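Local coordinates for BLUF domain-containing protein (Acinetobacter baumannii, PDB 6W6Z), which probably works as a flavin-binding blue-light photoreceptor and is linked to light control of biofilm formation and iron uptake, at residues Leu5-Arg11 with Asn47-Leu53; Ala29-Asp34 with Ser93-Val97; Asn75-Cys80 with Leu118-Gln122. One frame throughout, in Å; residues are numbered along the deposited sequence.

Interaction 1 of 3, residues Leu5-Arg11 with Asn47-Leu53; sequences LCYASQR and NAFFQCL. With FMN (flavin mononucleotide), chain B.
Y7 lays its ring alongside the side chain of Q51, with Y7 CE2 3.5 Å from Q51 CB. Both groups point the same way off the sheet, toward the flavin. The ring and the Q51 amide are turned 74° apart. The Y7 CG sits between the backbone N and the carbonyl carbon (chi1 77°). This rotamer brings the hydroxyl over to the amide, where Y7 OH donates to Q51 OE1 at 2.8 Å. The donor stands 39° above the carbonyl plane, so it does not use a lone-pair direction. The extended Q51 chain then carries NE2 to the isoalloxazine. NE2 donates to FMN N5 at 3.0 Å and more weakly to FMN O4.

Further along this face, the flavin methyl C7M rests over the centre of the F49 ring. F49 CG lies 3.8 Å from FMN C7M. S9 OG meets the edge of the same ring at 3.4 Å from F49 CD2, and is itself hydrogen-bonded to H73. On the opposite face, C6, A8, F50 and C52 make an apolar run, with Q10 at its end. There C6 CB packs 3.7 Å from F50 CZ, and the C6 sulfur lies obliquely to that ring.

Underneath is a regular antiparallel ladder of two inner strands. Y7 with Q51 and S9 with F49 are hydrogen-bonded pairs. At the start of strand 48-54, R11 N bonds to N47 O at 2.8 Å.

The line from tyrosine to glutamine to flavin is the signature of BLUF domains. One amide is held by its oxygen from Y7 and by its nitrogen on the flavin, consistent with Q51 relaying changes at the flavin to the sheet.

Interaction 2 of 3, residues Ala29-Asp34 with Ser93-Val97; sequences ARDFND and SMKYV. With FMN (flavin mononucleotide), chain B.
N33 is held between S93 and the flavin. Its amide nitrogen has two acceptors: ND2 donates to S93 O at 3.0 Å and to FMN O4 at 3.1 Å. Its oxygen accepts the flavin N3-H, with FMN N3 2.9 Å from N33 OD1 and the bond almost straight at 174°. The N33 CG lies anti to its carbonyl carbon (chi1 -73°). That rotamer turns the amide from the helix toward the pyrimidine edge of the ring. The donor approaches S93 O from 42° above the carbonyl plane, while S93 O stays close to the plane of the amide.

Two apolar groups add to this shell. A29 CB sits over the flavin face, 3.4 Å from FMN C4. The M94 chain, bent at its second and third torsions, brings its methyl CE 3.3 Å from N33 ND2. M94 CB packs on A29 CB, also a pocket residue.

One turn earlier on the helix, R30 fixes the backbone behind this shell. Its guanidinium grips M94 O side-on with two nitrogens, R30 NE at 2.8 Å and R30 NH2 at 3.0 Å from that oxygen. The oxygen lies nearly in the guanidinium plane. Beyond it, K95 enters strand 95-98 and bonds through its backbone to G40 and L42 of the neighbouring strand.

The N33 amide thus matches the flavin edge as donor and acceptor together. A flipped amide would lose this match, and S93 O adds a further reason for the orientation seen.

Interaction 3 of 3, residues Asn75-Cys80 with Leu118-Gln122; sequences NIKWLC and LLLNQ
K77 NZ is gripped by two carbonyls of 118-122, one in the 3-10 turn and one just after it. It donates to L118 O at 3.1 Å and more weakly to L120 O at 3.2 Å. A water accepts a third bond from K77 NZ at 3.1 Å. The side chain is fully stretched, with CG anti to the backbone N (chi1 180°), so the ammonium group crosses from the strand to the two carbonyls. L118 O receives it 29° off the carbonyl plane. Gathering these oxygens round the amine would probably stabilise its positive charge.

The aliphatic part of K77 also packs. L118 CD2 lies against K77 CB at 3.7 Å, and L118 CD1 is 3.9 Å from N75 ND2. L118 also rests on A8 and Q10 of the adjoining strand. It therefore spans two strands of the sheet.

Strand 73-83 is an outermost strand of the BLUF sheet. It carries a classic beta bulge, in which L79 and C80 both face C6. Segment 118-122 runs beside it in nearly the same direction, without a backbone ladder. It lies between helices 101-109 and 125-134 and packs along this edge strand.

At the bulge, Q122 takes the L79 carbonyl. Q122 NE2 donates to L79 O at 3.0 Å, in the carbonyl plane and on a lone pair. The acceptor lies 12° from the amide plane of Q122. The chain bends at its second torsion, and this turns the amide to the L79 carbonyl, with Q122 CG 3.3 Å from L79 O. Between the two polar ends, L79 CD2 faces L120 O, while the L120 side chain packs into F106, F107 and F128.

Interactions 1 and 2 are buried and meet at the flavin. The methyl CE of M94 touches Q51 and L53, so the two contacts share one pocket. Interaction 3 is only partly buried and does not touch interaction 2; their nearest atoms are about 11 Å apart. It does adjoin interaction 1, because strands 2-11 and 73-83 are sheet neighbours, with A8 O and K77 N a probable hydrogen bond. The chemistry follows these places. Segments 5-11 and 47-53 form a backbone ladder with ligand-facing side chains. Segments 29-34 and 93-97 join the helix to the turn leading into strand 95-98, mainly by side-chain to carbonyl bonds. In interaction 3, lysine and glutamine tie the edge strand to the linker at the sheet margin.

Interaction 1 of 3, residues Leu5-Arg11 with Asn47-Leu53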
loop_
_atom_site.group_PDB
_atom_site.type_symbol
_atom_site.label_atom_id
_atom_site.label_comp_id
_atom_site.label_asym_id
_atom_site.label_seq_id
_atom_site.Cartn_x
_atom_site.Cartn_y
_atom_site.Cartn_z
ATOM N N LEU A 5 3.182 -6.752 7.158
ATOM C CA LEU A 5 1.904 -7.358 6.691
ATOM C C LEU A 5 1.664 -6.830 5.288
ATOM O O LEU A 5 1.710 -5.593 5.102
ATOM C CB LEU A 5 0.752 -6.984 7.633
ATOM C CG LEU A 5 -0.598 -7.642 7.316
ATOM C CD1 LEU A 5 -1.428 -7.840 8.587
ATOM C CD2 LEU A 5 -1.385 -6.867 6.266
ATOM N N CYS A 6 1.376 -7.722 4.347
ATOM C CA CYS A 6 1.166 -7.365 2.926
ATOM C C CYS A 6 -0.203 -7.881 2.511
ATOM O O CYS A 6 -0.553 -9.028 2.867
ATOM C CB CYS A 6 2.242 -7.936 1.994
ATOM S SG CYS A 6 3.930 -7.396 2.406
ATOM N N TYR A 7 -0.915 -7.097 1.723
ATOM C CA TYR A 7 -2.191 -7.526 1.135
ATOM C C TYR A 7 -2.374 -6.815 -0.188
ATOM O O TYR A 7 -1.750 -5.786 -0.498
ATOM C CB TYR A 7 -3.344 -7.294 2.123
ATOM C CG TYR A 7 -3.741 -5.846 2.173
ATOM C CD1 TYR A 7 -4.646 -5.332 1.255
ATOM C CD2 TYR A 7 -3.126 -4.970 3.058
ATOM C CE1 TYR A 7 -4.959 -3.979 1.246
ATOM C CE2 TYR A 7 -3.458 -3.619 3.072
ATOM C CZ TYR A 7 -4.364 -3.123 2.149
ATOM O OH TYR A 7 -4.638 -1.789 2.113
ATOM N N ALA A 8 -3.273 -7.371 -0.987
ATOM C CA ALA A 8 -3.693 -6.705 -2.217
ATOM C C ALA A 8 -5.225 -6.620 -2.194
ATOM O O ALA A 8 -5.895 -7.382 -1.432
ATOM C CB ALA A 8 -3.130 -7.421 -3.432
ATOM N N SER A 9 -5.769 -5.654 -2.912
ATOM C CA SER A 9 -7.234 -5.371 -2.915
ATOM C C SER A 9 -7.644 -4.810 -4.276
ATOM O O SER A 9 -6.780 -4.346 -5.033
ATOM C CB SER A 9 -7.627 -4.402 -1.820
ATOM O OG SER A 9 -7.091 -3.116 -2.094
ATOM N N GLN A 10 -8.936 -4.880 -4.564
ATOM C CA GLN A 10 -9.531 -4.243 -5.765
ATOM C C GLN A 10 -10.042 -2.858 -5.369
ATOM O O GLN A 10 -10.718 -2.682 -4.311
ATOM C CB GLN A 10 -10.641 -5.128 -6.325
ATOM C CG GLN A 10 -11.108 -4.659 -7.693
ATOM C CD GLN A 10 -10.112 -4.935 -8.798
ATOM O OE1 GLN A 10 -9.163 -5.680 -8.624
ATOM N NE2 GLN A 10 -10.340 -4.360 -9.967
ATOM N N ARG A 11 -9.736 -1.856 -6.173
ATOM C CA ARG A 11 -10.290 -0.525 -5.876
ATOM C C ARG A 11 -11.798 -0.576 -6.107
ATOM O O ARG A 11 -12.202 -1.184 -7.105
ATOM C CB ARG A 11 -9.692 0.537 -6.790
ATOM C CG ARG A 11 -10.270 1.897 -6.473
ATOM C CD ARG A 11 -9.735 2.927 -7.401
ATOM N NE ARG A 11 -10.512 3.061 -8.620
ATOM C CZ ARG A 11 -11.630 3.781 -8.711
ATOM N NH1 ARG A 11 -12.117 4.398 -7.640
ATOM N NH2 ARG A 11 -12.258 3.852 -9.869
ATOM N N ASN A 47 -6.756 -0.337 -11.253
ATOM C CA ASN A 47 -7.932 -0.406 -10.330
ATOM C C ASN A 47 -7.664 -1.364 -9.173
ATOM O O ASN A 47 -8.624 -2.009 -8.718
ATOM C CB ASN A 47 -9.218 -0.831 -11.051
ATOM C CG ASN A 47 -9.765 0.269 -11.943
ATOM O OD1 ASN A 47 -9.620 1.457 -11.637
ATOM N ND2 ASN A 47 -10.385 -0.108 -13.051
ATOM N N ALA A 48 -6.441 -1.423 -8.658
ATOM C CA ALA A 48 -6.123 -2.331 -7.536
ATOM C C ALA A 48 -4.988 -1.757 -6.705
ATOM O O ALA A 48 -4.232 -0.911 -7.221
ATOM C CB ALA A 48 -5.787 -3.710 -8.070
ATOM N N PHE A 49 -4.921 -2.193 -5.455
ATOM C CA PHE A 49 -3.873 -1.777 -4.493
ATOM C C PHE A 49 -3.018 -2.962 -4.069
ATOM O O PHE A 49 -3.440 -4.105 -3.982
ATOM C CB PHE A 49 -4.515 -1.177 -3.251
ATOM C CG PHE A 49 -5.316 0.065 -3.454
ATOM C CD1 PHE A 49 -4.679 1.306 -3.596
ATOM C CD2 PHE A 49 -6.708 0.026 -3.435
ATOM C CE1 PHE A 49 -5.427 2.466 -3.701
ATOM C CE2 PHE A 49 -7.445 1.193 -3.593
ATOM C CZ PHE A 49 -6.799 2.417 -3.707
ATOM N N PHE A 50 -1.818 -2.633 -3.648
ATOM C CA PHE A 50 -0.945 -3.527 -2.881
ATOM C C PHE A 50 -0.452 -2.674 -1.735
ATOM O O PHE A 50 -0.109 -1.520 -2.017
ATOM C CB PHE A 50 0.208 -4.091 -3.708
ATOM C CG PHE A 50 1.245 -4.772 -2.839
ATOM C CD1 PHE A 50 2.205 -4.042 -2.142
ATOM C CD2 PHE A 50 1.170 -6.135 -2.612
ATOM C CE1 PHE A 50 3.112 -4.671 -1.302
ATOM C CE2 PHE A 50 2.097 -6.773 -1.786
ATOM C CZ PHE A 50 3.043 -6.040 -1.108
ATOM N N GLN A 51 -0.535 -3.161 -0.507
ATOM C CA GLN A 51 0.031 -2.386 0.605
ATOM C C GLN A 51 0.902 -3.274 1.470
ATOM O O GLN A 51 0.552 -4.448 1.730
ATOM C CB GLN A 51 -1.063 -1.705 1.416
ATOM C CG GLN A 51 -0.499 -0.687 2.377
ATOM C CD GLN A 51 -1.557 0.087 3.120
ATOM O OE1 GLN A 51 -2.601 -0.459 3.488
ATOM N NE2 GLN A 51 -1.311 1.384 3.302
ATOM N N CYS A 52 1.978 -2.701 1.983
ATOM C CA CYS A 52 2.798 -3.336 3.029
ATOM C C CYS A 52 2.826 -2.395 4.228
ATOM O O CYS A 52 3.026 -1.185 4.021
ATOM C CB CYS A 52 4.137 -3.683 2.386
ATOM S SG CYS A 52 5.492 -3.880 3.564
ATOM N N LEU A 53 2.486 -2.912 5.418
ATOM C CA LEU A 53 2.523 -2.195 6.707
ATOM C C LEU A 53 3.652 -2.782 7.554
ATOM O O LEU A 53 3.722 -4.030 7.658
ATOM C CB LEU A 53 1.183 -2.362 7.427
ATOM C CG LEU A 53 -0.069 -1.935 6.645
ATOM C CD1 LEU A 53 -1.327 -2.344 7.391
ATOM C CD2 LEU A 53 -0.048 -0.438 6.399
HETATM N N1 FMN B . -5.226 4.300 7.175
HETATM C C2 FMN B . -4.117 4.419 7.926
HETATM O O2 FMN B . -4.238 4.964 9.069
HETATM N N3 FMN B . -2.942 3.867 7.559
HETATM C C4 FMN B . -2.771 3.230 6.389
HETATM O O4 FMN B . -1.695 2.758 6.033
HETATM C C4A FMN B . -3.916 3.120 5.494
HETATM N N5 FMN B . -3.854 2.534 4.317
HETATM C C5A FMN B . -4.993 2.420 3.588
HETATM C C6 FMN B . -4.901 1.809 2.358
HETATM C C7 FMN B . -6.031 1.630 1.578
HETATM C C7M FMN B . -5.857 0.973 0.244
HETATM C C8 FMN B . -7.323 2.224 1.965
HETATM C C8M FMN B . -8.514 2.042 1.035
HETATM C C9 FMN B . -7.408 2.833 3.205
HETATM C C9A FMN B . -6.277 2.980 3.998
HETATM N N10 FMN B . -6.314 3.645 5.218
HETATM C C10 FMN B . -5.164 3.698 5.981
HETATM C "C1'" FMN B . -7.557 4.289 5.761
HETATM C "C2'" FMN B . -8.352 3.490 6.769
HETATM O "O2'" FMN B . -9.063 2.453 6.073
HETATM C "C3'" FMN B . -9.354 4.456 7.452
HETATM O "O3'" FMN B . -10.030 5.281 6.496
HETATM C "C4'" FMN B . -8.694 5.452 8.384
HETATM O "O4'" FMN B . -7.873 4.747 9.344
HETATM C "C5'" FMN B . -9.761 6.265 9.158
HETATM O "O5'" FMN B . -10.594 5.452 10.012
HETATM P P FMN B . -11.746 6.071 11.014
HETATM O O1P FMN B . -13.007 5.996 10.172
HETATM O O2P FMN B . -11.679 5.110 12.188
HETATM O O3P FMN B . -11.351 7.499 11.345
#

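Interaction 2 of 3, residues Ala29-Asp34 with Ser93-Val97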
loop_
_atom_site.group_PDB
_atom_site.type_symbol
_atom_site.label_atom_id
_atom_site.label_comp_id
_atom_site.label_asym_id
_atom_site.label_seq_id
_atom_site.Cartn_x
_atom_site.Cartn_y
_atom_site.Cartn_z
ATOM N N ALA A 29 -3.482 7.947 5.984
ATOM C CA ALA A 29 -2.423 6.943 6.277
ATOM C C ALA A 29 -1.221 7.651 6.911
ATOM O O ALA A 29 -0.711 7.230 7.943
ATOM C CB ALA A 29 -2.005 6.220 5.018
ATOM N N ARG A 30 -0.762 8.718 6.291
ATOM C CA ARG A 30 0.500 9.354 6.726
ATOM C C ARG A 30 0.359 9.928 8.144
ATOM O O ARG A 30 1.359 9.870 8.893
ATOM C CB ARG A 30 0.932 10.359 5.666
ATOM C CG ARG A 30 1.601 9.685 4.479
ATOM C CD ARG A 30 1.639 10.513 3.220
ATOM N NE ARG A 30 2.250 9.752 2.157
ATOM C CZ ARG A 30 2.341 10.143 0.877
ATOM N NH1 ARG A 30 1.878 11.331 0.495
ATOM N NH2 ARG A 30 2.935 9.368 -0.008
ATOM N N ASP A 31 -0.775 10.549 8.459
ATOM C CA ASP A 31 -1.062 11.124 9.801
ATOM C C ASP A 31 -1.170 9.997 10.822
ATOM O O ASP A 31 -0.443 10.077 11.830
ATOM C CB ASP A 31 -2.362 11.929 9.812
ATOM N N PHE A 32 -2.010 8.978 10.578
ATOM C CA PHE A 32 -2.269 7.883 11.566
ATOM C C PHE A 32 -0.978 7.089 11.780
ATOM O O PHE A 32 -0.643 6.739 12.930
ATOM C CB PHE A 32 -3.426 6.957 11.159
ATOM N N ASN A 33 -0.269 6.791 10.691
ATOM C CA ASN A 33 0.907 5.884 10.729
ATOM C C ASN A 33 2.033 6.560 11.516
ATOM O O ASN A 33 2.687 5.875 12.312
ATOM C CB ASN A 33 1.344 5.519 9.319
ATOM C CG ASN A 33 0.352 4.559 8.702
ATOM O OD1 ASN A 33 -0.679 4.246 9.305
ATOM N ND2 ASN A 33 0.649 4.086 7.511
ATOM N N ASP A 34 2.252 7.849 11.259
ATOM C CA ASP A 34 3.310 8.656 11.921
ATOM C C ASP A 34 3.050 8.650 13.431
ATOM O O ASP A 34 4.012 8.442 14.186
ATOM C CB ASP A 34 3.396 10.063 11.315
ATOM C CG ASP A 34 4.817 10.550 11.083
ATOM O OD1 ASP A 34 5.675 10.319 11.967
ATOM O OD2 ASP A 34 5.062 11.152 10.013
ATOM N N SER A 93 6.119 7.012 6.343
ATOM C CA SER A 93 4.842 6.751 7.053
ATOM C C SER A 93 3.899 5.974 6.122
ATOM O O SER A 93 3.372 4.910 6.556
ATOM C CB SER A 93 4.248 8.019 7.580
ATOM O OG SER A 93 5.081 8.467 8.644
ATOM N N MET A 94 3.826 6.402 4.882
ATOM C CA MET A 94 3.222 5.600 3.781
ATOM C C MET A 94 3.718 6.102 2.431
ATOM O O MET A 94 3.190 7.118 1.939
ATOM C CB MET A 94 1.699 5.687 3.801
ATOM C CG MET A 94 1.051 4.715 2.825
ATOM S SD MET A 94 1.673 3.000 2.862
ATOM C CE MET A 94 1.475 2.646 4.608
ATOM N N LYS A 95 4.673 5.383 1.843
ATOM C CA LYS A 95 5.210 5.681 0.506
ATOM C C LYS A 95 4.078 5.421 -0.483
ATOM O O LYS A 95 3.318 4.488 -0.272
ATOM C CB LYS A 95 6.421 4.809 0.172
ATOM C CG LYS A 95 7.145 5.177 -1.106
ATOM C CD LYS A 95 8.310 4.289 -1.419
ATOM C CE LYS A 95 9.198 4.847 -2.500
ATOM N NZ LYS A 95 10.365 3.981 -2.747
ATOM N N TYR A 96 4.026 6.203 -1.534
ATOM C CA TYR A 96 3.095 5.971 -2.647
ATOM C C TYR A 96 3.893 5.695 -3.908
ATOM O O TYR A 96 4.705 6.543 -4.303
ATOM C CB TYR A 96 2.174 7.160 -2.825
ATOM C CG TYR A 96 1.120 6.912 -3.871
ATOM C CD1 TYR A 96 0.273 5.818 -3.779
ATOM C CD2 TYR A 96 0.994 7.725 -4.958
ATOM C CE1 TYR A 96 -0.709 5.574 -4.719
ATOM C CE2 TYR A 96 0.004 7.513 -5.902
ATOM C CZ TYR A 96 -0.822 6.408 -5.806
ATOM O OH TYR A 96 -1.786 6.186 -6.750
ATOM N N VAL A 97 3.587 4.571 -4.556
ATOM C CA VAL A 97 4.205 4.167 -5.852
ATOM C C VAL A 97 3.116 3.798 -6.856
ATOM O O VAL A 97 2.203 3.046 -6.516
ATOM C CB VAL A 97 5.168 2.993 -5.620
ATOM C CG1 VAL A 97 5.852 2.550 -6.891
ATOM C CG2 VAL A 97 6.177 3.328 -4.560
HETATM N N1 FMN B . -5.226 4.300 7.175
HETATM C C2 FMN B . -4.117 4.419 7.926
HETATM O O2 FMN B . -4.238 4.964 9.069
HETATM N N3 FMN B . -2.942 3.867 7.559
HETATM C C4 FMN B . -2.771 3.230 6.389
HETATM O O4 FMN B . -1.695 2.758 6.033
HETATM C C4A FMN B . -3.916 3.120 5.494
HETATM N N5 FMN B . -3.854 2.534 4.317
HETATM C C5A FMN B . -4.993 2.420 3.588
HETATM C C6 FMN B . -4.901 1.809 2.358
HETATM C C7 FMN B . -6.031 1.630 1.578
HETATM C C7M FMN B . -5.857 0.973 0.244
HETATM C C8 FMN B . -7.323 2.224 1.965
HETATM C C8M FMN B . -8.514 2.042 1.035
HETATM C C9 FMN B . -7.408 2.833 3.205
HETATM C C9A FMN B . -6.277 2.980 3.998
HETATM N N10 FMN B . -6.314 3.645 5.218
HETATM C C10 FMN B . -5.164 3.698 5.981
HETATM C "C1'" FMN B . -7.557 4.289 5.761
HETATM C "C2'" FMN B . -8.352 3.490 6.769
HETATM O "O2'" FMN B . -9.063 2.453 6.073
HETATM C "C3'" FMN B . -9.354 4.456 7.452
HETATM O "O3'" FMN B . -10.030 5.281 6.496
HETATM C "C4'" FMN B . -8.694 5.452 8.384
HETATM O "O4'" FMN B . -7.873 4.747 9.344
HETATM C "C5'" FMN B . -9.761 6.265 9.158
HETATM O "O5'" FMN B . -10.594 5.452 10.012
HETATM P P FMN B . -11.746 6.071 11.014
HETATM O O1P FMN B . -13.007 5.996 10.172
HETATM O O2P FMN B . -11.679 5.110 12.188
HETATM O O3P FMN B . -11.351 7.499 11.345
HETATM O O HOH W 1 5.699 6.205 10.633
#

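Interaction 3 of 3, residues Asn75-Cys80 with Leu118-Gln122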
loop_
_atom_site.group_PDB
_atom_site.type_symbol
_atom_site.label_atom_id
_atom_site.label_comp_id
_atom_site.label_asym_id
_atom_site.label_seq_id
_atom_site.Cartn_x
_atom_site.Cartn_y
_atom_site.Cartn_z
ATOM N N ASN A 75 -12.606 -7.085 -1.851
ATOM C CA ASN A 75 -11.888 -8.286 -2.346
ATOM C C ASN A 75 -10.457 -8.269 -1.771
ATOM O O ASN A 75 -9.508 -8.461 -2.514
ATOM C CB ASN A 75 -11.831 -8.293 -3.882
ATOM C CG ASN A 75 -11.528 -9.650 -4.490
ATOM O OD1 ASN A 75 -12.440 -10.440 -4.684
ATOM N ND2 ASN A 75 -10.267 -9.914 -4.834
ATOM N N ILE A 76 -10.308 -8.067 -0.475
ATOM C CA ILE A 76 -8.956 -7.965 0.151
ATOM C C ILE A 76 -8.346 -9.372 0.110
ATOM O O ILE A 76 -8.985 -10.294 0.596
ATOM C CB ILE A 76 -8.999 -7.358 1.574
ATOM C CG1 ILE A 76 -9.185 -5.837 1.618
ATOM C CG2 ILE A 76 -7.728 -7.691 2.347
ATOM C CD1 ILE A 76 -10.502 -5.297 1.147
ATOM N N LYS A 77 -7.142 -9.508 -0.433
ATOM C CA LYS A 77 -6.331 -10.746 -0.444
ATOM C C LYS A 77 -5.109 -10.575 0.467
ATOM O O LYS A 77 -4.073 -9.995 0.040
ATOM C CB LYS A 77 -5.936 -11.064 -1.886
ATOM C CG LYS A 77 -5.086 -12.311 -2.067
ATOM C CD LYS A 77 -4.681 -12.524 -3.520
ATOM C CE LYS A 77 -4.002 -13.854 -3.737
ATOM N NZ LYS A 77 -3.167 -13.831 -4.959
ATOM N N TRP A 78 -5.202 -11.122 1.679
ATOM C CA TRP A 78 -4.099 -11.124 2.670
ATOM C C TRP A 78 -2.980 -12.040 2.173
ATOM O O TRP A 78 -3.233 -13.245 1.960
ATOM C CB TRP A 78 -4.657 -11.543 4.028
ATOM C CG TRP A 78 -3.698 -11.512 5.172
ATOM C CD1 TRP A 78 -2.454 -10.973 5.210
ATOM C CD2 TRP A 78 -3.986 -11.952 6.505
ATOM N NE1 TRP A 78 -1.917 -11.093 6.458
ATOM C CE2 TRP A 78 -2.843 -11.684 7.282
ATOM C CE3 TRP A 78 -5.093 -12.564 7.102
ATOM C CZ2 TRP A 78 -2.782 -12.017 8.636
ATOM C CZ3 TRP A 78 -5.037 -12.881 8.440
ATOM C CH2 TRP A 78 -3.889 -12.619 9.192
ATOM N N LEU A 79 -1.785 -11.500 1.952
ATOM C CA LEU A 79 -0.689 -12.291 1.368
ATOM C C LEU A 79 0.155 -12.901 2.475
ATOM O O LEU A 79 0.431 -14.111 2.421
ATOM C CB LEU A 79 0.132 -11.402 0.445
ATOM C CG LEU A 79 -0.613 -11.069 -0.836
ATOM C CD1 LEU A 79 0.082 -9.935 -1.592
ATOM C CD2 LEU A 79 -0.715 -12.322 -1.691
ATOM N N CYS A 80 0.588 -12.107 3.435
ATOM C CA CYS A 80 1.461 -12.659 4.487
ATOM C C CYS A 80 1.574 -11.668 5.613
ATOM O O CYS A 80 1.308 -10.465 5.400
ATOM C CB CYS A 80 2.853 -12.967 3.961
ATOM S SG CYS A 80 3.612 -11.493 3.239
ATOM N N LEU A 118 -3.252 -8.132 -7.374
ATOM C CA LEU A 118 -3.960 -9.365 -6.952
ATOM C C LEU A 118 -3.370 -10.602 -7.654
ATOM O O LEU A 118 -3.630 -11.715 -7.153
ATOM C CB LEU A 118 -5.457 -9.211 -7.233
ATOM C CG LEU A 118 -6.195 -8.283 -6.276
ATOM C CD1 LEU A 118 -7.556 -7.882 -6.835
ATOM C CD2 LEU A 118 -6.351 -8.940 -4.929
ATOM N N LEU A 119 -2.645 -10.430 -8.769
ATOM C CA LEU A 119 -1.978 -11.529 -9.518
ATOM C C LEU A 119 -0.691 -11.974 -8.808
ATOM O O LEU A 119 -0.118 -12.971 -9.264
ATOM C CB LEU A 119 -1.587 -11.036 -10.917
ATOM C CG LEU A 119 -2.715 -10.549 -11.823
ATOM C CD1 LEU A 119 -2.140 -9.808 -13.021
ATOM C CD2 LEU A 119 -3.586 -11.700 -12.271
ATOM N N LEU A 120 -0.187 -11.246 -7.816
ATOM C CA LEU A 120 1.103 -11.606 -7.151
ATOM C C LEU A 120 0.902 -12.776 -6.174
ATOM O O LEU A 120 -0.180 -12.863 -5.535
ATOM C CB LEU A 120 1.656 -10.395 -6.392
ATOM C CG LEU A 120 2.130 -9.195 -7.211
ATOM C CD1 LEU A 120 2.501 -8.064 -6.269
ATOM C CD2 LEU A 120 3.295 -9.548 -8.120
ATOM N N ASN A 121 1.920 -13.635 -6.033
ATOM C CA ASN A 121 1.986 -14.663 -4.961
ATOM C C ASN A 121 3.074 -14.238 -3.966
ATOM O O ASN A 121 3.791 -13.259 -4.217
ATOM C CB ASN A 121 2.138 -16.071 -5.548
ATOM C CG ASN A 121 3.465 -16.312 -6.248
ATOM O OD1 ASN A 121 4.521 -15.907 -5.737
ATOM N ND2 ASN A 121 3.426 -16.968 -7.407
ATOM N N GLN A 122 3.188 -14.944 -2.851
ATOM C CA GLN A 122 4.115 -14.568 -1.755
ATOM C C GLN A 122 5.574 -14.603 -2.242
ATOM O O GLN A 122 6.381 -13.765 -1.786
ATOM C CB GLN A 122 3.893 -15.472 -0.556
ATOM C CG GLN A 122 2.546 -15.255 0.117
ATOM C CD GLN A 122 1.431 -16.095 -0.457
ATOM O OE1 GLN A 122 1.531 -16.647 -1.561
ATOM N NE2 GLN A 122 0.332 -16.141 0.280
HETATM O O HOH W 2 -1.851 -11.055 -4.957
#